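Local coordinates for protein DYNE8 (Micromonospora chersina, PDB 4AMM) that forms the acyltransferase domain of the iterative polyketide synthase of enediyne (dynemicin) biosynthesis, and probably loads acyl units for chain assembly, at residues V238-R243 against S355-A360; G377-T382 against T395-G400. All coordinates share one frame; numbering follows the deposited sequence. Where two conformers were deposited one is given.

Interaction 1 of 2, residues V238-R243 against S355-A360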
loop_
_atom_site.group_PDB
_atom_site.type_symbol
_atom_site.label_atom_id
_atom_site.label_comp_id
_atom_site.label_asym_id
_atom_site.label_seq_id
_atom_site.Cartn_x
_atom_site.Cartn_y
_atom_site.Cartn_z
ATOM N N VAL A 238 11.481 -7.078 10.023
ATOM C CA VAL A 238 10.522 -6.127 9.474
ATOM C C VAL A 238 9.956 -5.378 10.682
ATOM O O VAL A 238 9.376 -5.966 11.592
ATOM C CB VAL A 238 9.382 -6.851 8.746
ATOM C CG1 VAL A 238 8.347 -5.807 8.190
ATOM C CG2 VAL A 238 9.891 -7.787 7.637
ATOM N N ASP A 239 10.132 -4.062 10.720
ATOM C CA ASP A 239 9.545 -3.197 11.799
ATOM C C ASP A 239 8.336 -2.537 11.226
ATOM O O ASP A 239 8.421 -1.505 10.504
ATOM C CB ASP A 239 10.557 -2.157 12.259
ATOM C CG ASP A 239 9.999 -1.251 13.312
ATOM O OD1 ASP A 239 8.892 -1.504 13.863
ATOM O OD2 ASP A 239 10.685 -0.167 13.503
ATOM N N ASN A 240 7.148 -3.132 11.413
ATOM C CA ASN A 240 5.934 -2.605 10.714
ATOM C C ASN A 240 5.158 -1.631 11.539
ATOM O O ASN A 240 4.257 -0.967 11.039
ATOM C CB ASN A 240 4.975 -3.735 10.399
ATOM C CG ASN A 240 5.324 -4.404 9.134
ATOM O OD1 ASN A 240 5.935 -3.772 8.218
ATOM N ND2 ASN A 240 5.005 -5.703 9.049
ATOM N N GLY A 241 5.512 -1.529 12.815
ATOM C CA GLY A 241 4.864 -0.558 13.750
ATOM C C GLY A 241 4.875 -1.062 15.166
ATOM O O GLY A 241 5.466 -2.098 15.516
ATOM N N GLU A 242 4.178 -0.334 16.035
ATOM C CA GLU A 242 4.098 -0.637 17.456
ATOM C C GLU A 242 3.440 -1.966 17.755
ATOM O O GLU A 242 3.641 -2.473 18.881
ATOM C CB GLU A 242 3.374 0.522 18.258
ATOM C CG GLU A 242 4.122 1.905 18.073
ATOM C CD GLU A 242 5.484 2.015 18.762
ATOM O OE1 GLU A 242 5.656 1.499 19.923
ATOM O OE2 GLU A 242 6.358 2.708 18.154
ATOM N N ARG A 243 2.681 -2.479 16.791
ATOM C CA ARG A 243 1.894 -3.706 17.015
ATOM C C ARG A 243 2.396 -4.857 16.200
ATOM O O ARG A 243 1.787 -5.888 16.241
ATOM C CB ARG A 243 0.403 -3.422 16.660
ATOM C CG ARG A 243 -0.205 -2.176 17.374
ATOM C CD ARG A 243 -1.468 -1.721 16.735
ATOM N NE ARG A 243 -1.877 -0.527 17.479
ATOM C CZ ARG A 243 -2.715 -0.496 18.516
ATOM N NH1 ARG A 243 -3.312 -1.625 18.932
ATOM N NH2 ARG A 243 -2.909 0.633 19.158
ATOM N N SER A 355 -1.888 -1.020 2.999
ATOM C CA SER A 355 -2.950 -0.223 3.576
ATOM C C SER A 355 -3.369 -0.839 4.932
ATOM O O SER A 355 -3.596 -0.118 5.830
ATOM C CB SER A 355 -4.163 -0.035 2.658
ATOM O OG SER A 355 -4.544 -1.267 2.101
ATOM N N ALA A 356 -3.381 -2.177 4.993
ATOM C CA ALA A 356 -3.638 -2.837 6.299
ATOM C C ALA A 356 -2.528 -2.433 7.320
ATOM O O ALA A 356 -2.825 -2.094 8.450
ATOM C CB ALA A 356 -3.626 -4.321 6.099
ATOM N N LEU A 357 -1.233 -2.502 6.887
ATOM C CA LEU A 357 -0.154 -2.089 7.851
ATOM C C LEU A 357 -0.273 -0.612 8.269
ATOM O O LEU A 357 -0.065 -0.227 9.378
ATOM C CB LEU A 357 1.257 -2.303 7.301
ATOM C CG LEU A 357 1.642 -3.694 7.012
ATOM C CD1 LEU A 357 3.034 -3.842 6.423
ATOM C CD2 LEU A 357 1.518 -4.644 8.177
ATOM N N ALA A 358 -0.644 0.282 7.311
ATOM C CA ALA A 358 -0.811 1.687 7.625
ATOM C C ALA A 358 -1.984 1.966 8.551
ATOM O O ALA A 358 -1.910 2.760 9.423
ATOM C CB ALA A 358 -0.933 2.507 6.322
ATOM N N GLU A 359 -3.087 1.252 8.292
ATOM C CA GLU A 359 -4.228 1.351 9.192
ATOM C C GLU A 359 -3.832 0.874 10.616
ATOM O O GLU A 359 -4.249 1.490 11.615
ATOM C CB GLU A 359 -5.402 0.553 8.674
ATOM C CG GLU A 359 -6.126 1.205 7.488
ATOM C CD GLU A 359 -7.454 0.422 7.090
ATOM O OE1 GLU A 359 -7.503 -0.860 7.158
ATOM O OE2 GLU A 359 -8.433 1.126 6.725
ATOM N N ALA A 360 -3.025 -0.206 10.664
ATOM C CA ALA A 360 -2.579 -0.664 12.015
ATOM C C ALA A 360 -1.753 0.389 12.712
ATOM O O ALA A 360 -1.553 0.350 13.932
ATOM C CB ALA A 360 -1.855 -2.042 11.910
HETATM O O HOH W 1 1.615 -1.823 11.174
HETATM O O HOH W 2 -0.552 1.742 16.247
#
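In both Asn240 and Leu357 the CG atom stands anti to the carbonyl carbon (chi1 -85° and -63°), and this turns the amide of Asn240, on strand 235-241, and the isobutyl group of helix 353-360 onto one another. The two side chains cross obliquely, with both methyls of Leu357 set against one face of the amide. Leu357 CD1 lies across the OD1 and CG part of the amide, 3.4 Å from Asn240 OD1, and also nears ND2, while Leu357 CD2 sits nearest Asn240 ND2, at 3.7 Å. That contact is purely van der Waals; the polar need of OD1 is met by a hydrogen bond to His175 NE2, and His175 also touches Leu357. Replacing Asn240 by an alanine is likely to leave His175 NE2 without this acceptor and to open a gap beside the Leu357 methyls.

Two waters add bridges between the segments. Water 1 donates to Asn240 O (2.8 Å) and to Leu357 O (2.9 Å), linking main chain to main chain. One helical turn further on, Arg243 brings its CD to 3.5 Å from Ala360 O. Here water 2 links side chain to main chain: it sits in the guanidinium plane at the edge, accepts from Arg243 NE (2.9 Å) and donates to Ala360 O (2.9 Å). This outer end is the solvent-exposed part of the contact, whereas Asn240 is buried.

Asn240 and Gly241 together face His244, forming a classic beta bulge where strand 235-241 turns back into strand 244-250. The arrangement fits the two-part acyltransferase fold, in which a small ferredoxin-like subdomain meets the larger alpha/beta part beside the GxSxG turn, a probable nucleophile elbow whose second residue is His175.

Interaction 2 of 2, residues G377-T382 against T395-G400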
loop_
_atom_site.group_PDB
_atom_site.type_symbol
_atom_site.label_atom_id
_atom_site.label_comp_id
_atom_site.label_asym_id
_atom_site.label_seq_id
_atom_site.Cartn_x
_atom_site.Cartn_y
_atom_site.Cartn_z
ATOM N N GLY A 377 -10.943 -1.785 -5.645
ATOM C CA GLY A 377 -9.789 -0.965 -5.263
ATOM C C GLY A 377 -9.579 0.196 -6.223
ATOM O O GLY A 377 -9.308 1.275 -5.747
ATOM N N MET A 378 -9.685 -0.044 -7.549
ATOM C CA MET A 378 -9.462 1.037 -8.484
ATOM C C MET A 378 -10.535 2.082 -8.233
ATOM O O MET A 378 -10.184 3.241 -8.210
ATOM C CB MET A 378 -9.342 0.638 -9.952
ATOM C CG MET A 378 -8.342 -0.497 -10.218
ATOM S SD MET A 378 -6.588 -0.253 -9.909
ATOM C CE MET A 378 -6.547 1.180 -10.959
ATOM N N ALA A 379 -11.784 1.714 -7.954
ATOM C CA ALA A 379 -12.773 2.756 -7.659
ATOM C C ALA A 379 -12.510 3.442 -6.382
ATOM O O ALA A 379 -12.535 4.707 -6.351
ATOM C CB ALA A 379 -14.200 2.179 -7.614
ATOM N N ALA A 380 -12.222 2.777 -5.283
ATOM C CA ALA A 380 -12.021 3.445 -4.012
ATOM C C ALA A 380 -10.749 4.303 -3.979
ATOM O O ALA A 380 -10.723 5.386 -3.428
ATOM C CB ALA A 380 -12.024 2.364 -2.852
ATOM N N GLY A 381 -9.667 3.782 -4.523
ATOM C CA GLY A 381 -8.423 4.499 -4.625
ATOM C C GLY A 381 -8.580 5.719 -5.517
ATOM O O GLY A 381 -8.004 6.759 -5.166
ATOM N N THR A 382 -9.325 5.633 -6.610
ATOM C CA THR A 382 -9.457 6.811 -7.475
ATOM C C THR A 382 -10.371 7.802 -6.787
ATOM O O THR A 382 -10.146 9.039 -6.863
ATOM C CB THR A 382 -9.981 6.415 -8.840
ATOM O OG1 THR A 382 -9.065 5.440 -9.408
ATOM C CG2 THR A 382 -9.978 7.593 -9.780
ATOM N N THR A 395 -12.724 10.989 -15.193
ATOM C CA THR A 395 -13.221 10.371 -16.451
ATOM C C THR A 395 -12.438 9.097 -16.914
ATOM O O THR A 395 -13.113 8.280 -17.541
ATOM C CB THR A 395 -13.404 11.349 -17.633
ATOM O OG1 THR A 395 -12.114 11.854 -17.993
ATOM C CG2 THR A 395 -14.374 12.463 -17.288
ATOM N N PRO A 396 -11.119 8.955 -16.620
ATOM C CA PRO A 396 -10.451 7.706 -17.057
ATOM C C PRO A 396 -11.164 6.459 -16.496
ATOM O O PRO A 396 -11.042 5.402 -17.151
ATOM C CB PRO A 396 -9.044 7.870 -16.500
ATOM C CG PRO A 396 -8.806 9.312 -16.495
ATOM C CD PRO A 396 -10.154 9.912 -16.044
ATOM N N PHE A 397 -11.859 6.541 -15.386
ATOM C CA PHE A 397 -12.511 5.347 -14.878
ATOM C C PHE A 397 -13.623 4.892 -15.781
ATOM O O PHE A 397 -14.062 3.745 -15.666
ATOM C CB PHE A 397 -13.036 5.671 -13.447
ATOM C CG PHE A 397 -13.554 4.448 -12.718
ATOM C CD1 PHE A 397 -12.666 3.648 -12.013
ATOM C CD2 PHE A 397 -14.889 4.144 -12.706
ATOM C CE1 PHE A 397 -13.126 2.425 -11.371
ATOM C CE2 PHE A 397 -15.367 2.924 -12.004
ATOM C CZ PHE A 397 -14.490 2.121 -11.394
ATOM N N PHE A 398 -14.125 5.740 -16.687
ATOM C CA PHE A 398 -15.281 5.438 -17.533
ATOM C C PHE A 398 -14.907 5.063 -18.960
ATOM O O PHE A 398 -15.789 4.707 -19.719
ATOM C CB PHE A 398 -16.284 6.623 -17.480
ATOM C CG PHE A 398 -16.852 6.803 -16.118
ATOM C CD1 PHE A 398 -17.945 5.997 -15.744
ATOM C CD2 PHE A 398 -16.228 7.611 -15.177
ATOM C CE1 PHE A 398 -18.412 6.005 -14.482
ATOM C CE2 PHE A 398 -16.733 7.671 -13.844
ATOM C CZ PHE A 398 -17.830 6.849 -13.506
ATOM N N ALA A 399 -13.622 5.144 -19.246
ATOM C CA ALA A 399 -13.089 4.909 -20.612
ATOM C C ALA A 399 -12.850 3.441 -20.871
ATOM O O ALA A 399 -12.285 2.721 -20.042
ATOM C CB ALA A 399 -11.790 5.665 -20.774
ATOM N N GLY A 400 -13.259 2.995 -22.050
ATOM C CA GLY A 400 -12.739 1.724 -22.572
ATOM C C GLY A 400 -13.310 0.491 -21.919
ATOM O O GLY A 400 -12.625 -0.546 -21.908
#
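Phe397 points its ring at the backbone of Met378 and Ala379 on helix 376-387, fastening the C-terminal tail of the construct to the last helix of the chain. The course of this tail is consistent with the linker that follows the acyltransferase in related polyketide synthases and folds back over the domain. Phe397 CG lies anti to the backbone N (chi1 -171°), which carries the ring off the tail and across to the helix.

The far corner of the ring does the touching. Phe397 CE1 is 3.7 Å from Ala379 N and equally near Ala379 CA, while Phe397 CZ meets the methyl carbon Ala379 CB at 3.8 Å. The ring approaches this part of the main chain obliquely, through CE1 and CZ. Met378 comes nearest with its backbone C, 4.1 Å from Phe397 CE1; Met378 CB is a looser apolar neighbour of the same ring atom, at 4.4 Å. Leu5 and Glu4 of strand 4-10 also touch Phe397, so the ring joins the final helix to the N-terminal antiparallel sheet.

The next residue in the tail turns elsewhere. The ring of Phe398 packs on Ala39, Ala40 and Ala43 of helix 32-45, and one of its faces receives Phe397 CD2, which stands 4.0 Å above the Phe398 ring plane and is offset toward the rim.

Within the helix, Thr382 OG1 has two partners, Trp161 NE1 of helix 144-165 and, one turn back, Met378 O. The hydroxyl donates to that carbonyl at 2.7 Å from OG1 to Met378 O, with a C=O...OG1 angle of 151°; Thr382 N reaches the same oxygen from the opposite face of the carbonyl plane.

Overall arrangement
Interactions 1 and 2 follow one another along the chain; their centres are 27 Å apart and their nearest atoms about 9 Å, without touching. Strand 365-367 lies in the chain between them: Ser355 and Ala358 of helix 353-360 pack on Ala365, and Met378 and Thr382 of helix 376-387 pack on Leu368 just beyond the strand. Interaction 1, centred about 11 Å from the centre of the chain, adjoins the probable nucleophile elbow through His175 and joins the small subdomain to the large one. Interaction 2, about 17 Å from the chain centre, instead ties the tail to the last helix near the N-terminal sheet.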